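Local coordinates for protein carbamate kinase (Aeropyrum pernix, PDB 2E9Y) that probably acts as a carbamate kinase, transferring a phosphate group between ATP and carbamate, at residues 9-14 and 233-238; 168-173 and 216-221. All coordinates share one frame; numbering follows the deposited sequence. Where two conformers were deposited one is given.

How the contacts relate
Contact 1 pairs strand 6-10 with strand 231-236 in the main sheet, while contact 2 packs helix 216-226 against strand 170-173 of that same sheet. Their centres lie about 16 Å apart. Along the chain the order is 9-14, 168-173, 216-221, 233-238, so contact 2 is nested within the loop that contact 1 closes, and helix 216-226 is followed, after a short connection, by strand 231-236. The two meet where Lys216 NZ, in the conformer given, lies 2.9 Å from Leu11 O, a probable hydrogen bond, and where Ser220 OG packs on Ala10 CB at 3.7 Å. One helix thus links the glycine-bearing turn after strand 6-10 to strand 170-173 within the amino acid kinase fold.

Contact 1. Residues 9-14 and 233-238; sequences IALGGN and VILTDV
The carboxamide of Asn14 turns one face to the turn after strand 231-236: Asp237 CB lies almost squarely over Asn14 CG at 4.4 Å, and the backbone of Thr236 lies over the same face, nearer the rim. At one end of the group, Asn14 OD1 takes a water at 2.9 Å, tilted out of the plane to the side away from Asp237. That water also receives Gly12 N and donates to Leu235 O, joining three polar groups where the strands diverge and Gly12 N has too poor an angle to bond Leu235 O itself. CG between the backbone N and carbonyl carbon (chi1 68°) folds the amide back over the turn. In the amino acid kinase fold this is a parallel strand pair ending in a glycine-rich loop, which in relatives faces the nucleotide phosphates; Gly12 and Gly13 leave that loop without side chains. Before it, Ala10 N bonds Val233 O at 2.8 Å, almost straight, and Leu235 N returns to Ala10 O at 3.0 Å. Branched Ile9 and Val233 suit the strands and lie side by side; Ile9 CG2 touches Leu235 CD1 at 3.6 Å, whereas small Ala10 fits beneath helix 216-226.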
# COMPACT_ATOMS: atom_id res chain seq x y z
N ILE A 9 4.81 -10.55 15.74
CA ILE A 9 3.48 -10.72 16.30
C ILE A 9 2.45 -10.78 15.19
O ILE A 9 2.23 -9.80 14.48
CB ILE A 9 3.14 -9.54 17.24
CG1 ILE A 9 4.19 -9.46 18.35
CG2 ILE A 9 1.75 -9.72 17.83
CD1 ILE A 9 4.11 -8.21 19.20
N ALA A 10 1.83 -11.95 15.04
CA ALA A 10 0.83 -12.17 14.01
C ALA A 10 -0.59 -11.91 14.53
O ALA A 10 -1.13 -12.69 15.31
CB ALA A 10 0.94 -13.60 13.48
N LEU A 11 -1.18 -10.80 14.08
CA LEU A 11 -2.53 -10.43 14.48
C LEU A 11 -3.57 -11.18 13.66
O LEU A 11 -3.30 -11.61 12.54
CB LEU A 11 -2.74 -8.92 14.29
CG LEU A 11 -1.81 -7.99 15.09
CD1 LEU A 11 -2.13 -6.53 14.77
CD2 LEU A 11 -1.99 -8.27 16.57
N GLY A 12 -4.76 -11.32 14.23
CA GLY A 12 -5.85 -12.01 13.56
C GLY A 12 -6.97 -11.06 13.17
O GLY A 12 -6.83 -9.84 13.29
N GLY A 13 -8.08 -11.61 12.70
CA GLY A 13 -9.20 -10.79 12.29
C GLY A 13 -9.77 -9.87 13.37
O GLY A 13 -10.19 -8.75 13.07
N ASN A 14 -9.76 -10.33 14.62
CA ASN A 14 -10.30 -9.54 15.73
C ASN A 14 -9.54 -8.25 16.01
O ASN A 14 -10.03 -7.38 16.74
CB ASN A 14 -10.36 -10.40 17.00
CG ASN A 14 -8.98 -10.74 17.55
OD1 ASN A 14 -8.14 -11.30 16.85
ND2 ASN A 14 -8.75 -10.41 18.82
N VAL A 233 4.95 -14.86 18.00
CA VAL A 233 3.72 -14.75 18.77
C VAL A 233 2.52 -14.74 17.83
O VAL A 233 2.50 -13.99 16.86
CB VAL A 233 3.68 -13.43 19.58
CG1 VAL A 233 2.38 -13.33 20.38
CG2 VAL A 233 4.89 -13.36 20.51
N ILE A 234 1.54 -15.59 18.10
CA ILE A 234 0.33 -15.62 17.29
C ILE A 234 -0.83 -15.23 18.20
O ILE A 234 -1.16 -15.94 19.14
CB ILE A 234 0.06 -17.02 16.71
CG1 ILE A 234 1.21 -17.43 15.79
CG2 ILE A 234 -1.24 -17.00 15.92
CD1 ILE A 234 1.05 -18.81 15.19
N LEU A 235 -1.43 -14.08 17.91
CA LEU A 235 -2.54 -13.59 18.73
C LEU A 235 -3.87 -13.84 18.03
O LEU A 235 -4.12 -13.32 16.94
CB LEU A 235 -2.37 -12.10 19.01
CG LEU A 235 -1.13 -11.71 19.82
CD1 LEU A 235 -1.10 -10.20 20.02
CD2 LEU A 235 -1.14 -12.41 21.18
N THR A 236 -4.72 -14.64 18.66
CA THR A 236 -6.01 -14.97 18.09
C THR A 236 -7.15 -14.58 19.04
O THR A 236 -6.97 -13.72 19.91
CB THR A 236 -6.07 -16.48 17.77
OG1 THR A 236 -7.32 -16.80 17.15
CG2 THR A 236 -5.89 -17.30 19.03
N ASP A 237 -8.31 -15.20 18.88
CA ASP A 237 -9.46 -14.88 19.72
C ASP A 237 -9.76 -15.93 20.78
O ASP A 237 -10.86 -15.97 21.34
CB ASP A 237 -10.69 -14.62 18.84
CG ASP A 237 -11.17 -15.87 18.14
OD1 ASP A 237 -10.35 -16.78 17.88
OD2 ASP A 237 -12.38 -15.94 17.84
N VAL A 238 -8.79 -16.79 21.06
CA VAL A 238 -8.92 -17.84 22.08
C VAL A 238 -7.66 -17.82 22.95
O VAL A 238 -6.61 -17.35 22.52
CB VAL A 238 -9.10 -19.24 21.45
CG1 VAL A 238 -10.47 -19.34 20.81
CG2 VAL A 238 -8.02 -19.50 20.41
O HOH W 1 -5.27 -10.73 16.86

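Contact 2. Residues 168-173 and 216-221; sequences PRPVSI and KDLASS
Pro170 meets Leu218 and Ala219 with its ring. Its CG sits over the face of the peptide between them, 3.8 Å from Leu218 C, and its CD reaches Leu218 CB at 3.9 Å, the two side chains crossing at about a right angle. Pro170 CB faces Ala219 more loosely, CB to CB 4.4 Å, and the small methyl of Ala219 lets the strand come close to the helix. Ile173 adds its tip: with CG1 anti to the carbonyl carbon (chi1 -55°) and a second bend at chi2, CD1 arrives 4.0 Å from Ala219 O. Leu218 CD1 lies beside the Arg169 guanidinium, obliquely, while Arg169 NE makes a salt bridge to Glu280. Between the two segments the contact is van der Waals packing; the polar bonds that shape the helix lie behind it. The Ser220 hydroxyl adds a second bond to Lys216 O, OG at 2.6 Å, on the carbonyl face opposite the routine backbone one, and also pairs with Thr52. Asp217 OD2 forms a salt bridge with Lys278. Strand 170-173 pairs antiparallel with strand 112-119, where Val171 and Ser172 form a classic beta bulge opposite Leu118. Pro170 and Ile173 also touch Val117 and Leu222, and helix 275-289 packs on helix 216-226 through Ala281, Ser284 and Phe285.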
# COMPACT_ATOMS: atom_id res chain seq x y z
N PRO A 168 -0.48 -21.68 -1.61
CA PRO A 168 0.82 -22.35 -1.52
C PRO A 168 1.58 -22.00 -0.25
O PRO A 168 1.34 -20.96 0.36
CB PRO A 168 1.54 -21.85 -2.77
CG PRO A 168 1.00 -20.48 -2.95
CD PRO A 168 -0.48 -20.66 -2.67
N ARG A 169 2.50 -22.87 0.14
CA ARG A 169 3.29 -22.63 1.34
C ARG A 169 4.39 -21.61 1.07
O ARG A 169 4.98 -21.59 -0.01
CB ARG A 169 3.89 -23.94 1.86
CG ARG A 169 2.87 -24.82 2.58
CD ARG A 169 3.55 -25.84 3.49
NE ARG A 169 2.64 -26.35 4.51
CZ ARG A 169 1.62 -27.16 4.27
NH1 ARG A 169 1.35 -27.56 3.03
NH2 ARG A 169 0.84 -27.57 5.27
N PRO A 170 4.67 -20.74 2.05
CA PRO A 170 5.71 -19.72 1.88
C PRO A 170 7.10 -20.34 1.85
O PRO A 170 7.40 -21.23 2.65
CB PRO A 170 5.49 -18.81 3.09
CG PRO A 170 5.01 -19.76 4.13
CD PRO A 170 4.04 -20.64 3.37
N VAL A 171 7.94 -19.88 0.92
CA VAL A 171 9.30 -20.41 0.80
C VAL A 171 10.31 -19.43 1.36
O VAL A 171 11.24 -19.82 2.07
CB VAL A 171 9.64 -20.72 -0.67
CG1 VAL A 171 11.08 -21.20 -0.78
CG2 VAL A 171 8.67 -21.77 -1.20
N SER A 172 10.14 -18.15 1.05
CA SER A 172 11.03 -17.11 1.54
C SER A 172 10.32 -15.78 1.49
O SER A 172 9.38 -15.59 0.71
CB SER A 172 12.32 -17.06 0.70
OG SER A 172 12.05 -16.75 -0.65
N ILE A 173 10.74 -14.85 2.34
CA ILE A 173 10.14 -13.52 2.35
C ILE A 173 11.04 -12.64 1.49
O ILE A 173 12.15 -12.27 1.90
CB ILE A 173 10.06 -12.94 3.78
CG1 ILE A 173 9.31 -13.92 4.70
CG2 ILE A 173 9.36 -11.59 3.75
CD1 ILE A 173 7.94 -14.36 4.20
N LYS A 216 -1.22 -16.32 6.53
CA LYS A 216 -0.48 -15.31 7.28
C LYS A 216 0.32 -15.86 8.45
O LYS A 216 1.34 -15.29 8.83
CB LYS A 216 -1.44 -14.22 7.78
CG LYS A 216 -2.49 -14.68 8.78
CD LYS A 216 -2.01 -14.52 10.21
CE LYS A 216 -3.15 -14.70 11.20
NZ LYS A 216 -2.70 -14.47 12.59
N ASP A 217 -0.13 -16.96 9.03
CA ASP A 217 0.60 -17.54 10.15
C ASP A 217 1.84 -18.29 9.68
O ASP A 217 2.92 -18.14 10.25
CB ASP A 217 -0.33 -18.45 10.96
CG ASP A 217 -1.44 -17.67 11.64
OD1 ASP A 217 -1.11 -16.67 12.32
OD2 ASP A 217 -2.62 -18.03 11.50
N LEU A 218 1.69 -19.09 8.62
CA LEU A 218 2.83 -19.81 8.08
C LEU A 218 3.88 -18.81 7.60
O LEU A 218 5.08 -18.98 7.83
CB LEU A 218 2.40 -20.70 6.90
CG LEU A 218 1.39 -21.80 7.24
CD1 LEU A 218 1.16 -22.68 6.02
CD2 LEU A 218 1.91 -22.63 8.41
N ALA A 219 3.41 -17.75 6.95
CA ALA A 219 4.31 -16.71 6.45
C ALA A 219 5.01 -15.97 7.59
O ALA A 219 6.21 -15.70 7.51
CB ALA A 219 3.54 -15.71 5.58
N SER A 220 4.27 -15.65 8.65
CA SER A 220 4.83 -14.95 9.80
C SER A 220 5.89 -15.80 10.49
O SER A 220 6.90 -15.29 10.97
CB SER A 220 3.73 -14.61 10.81
OG SER A 220 2.82 -13.66 10.27
N SER A 221 5.66 -17.11 10.52
CA SER A 221 6.62 -18.03 11.13
C SER A 221 7.92 -17.98 10.33
O SER A 221 9.01 -17.86 10.89
CB SER A 221 6.06 -19.45 11.14
OG SER A 221 6.94 -20.34 11.81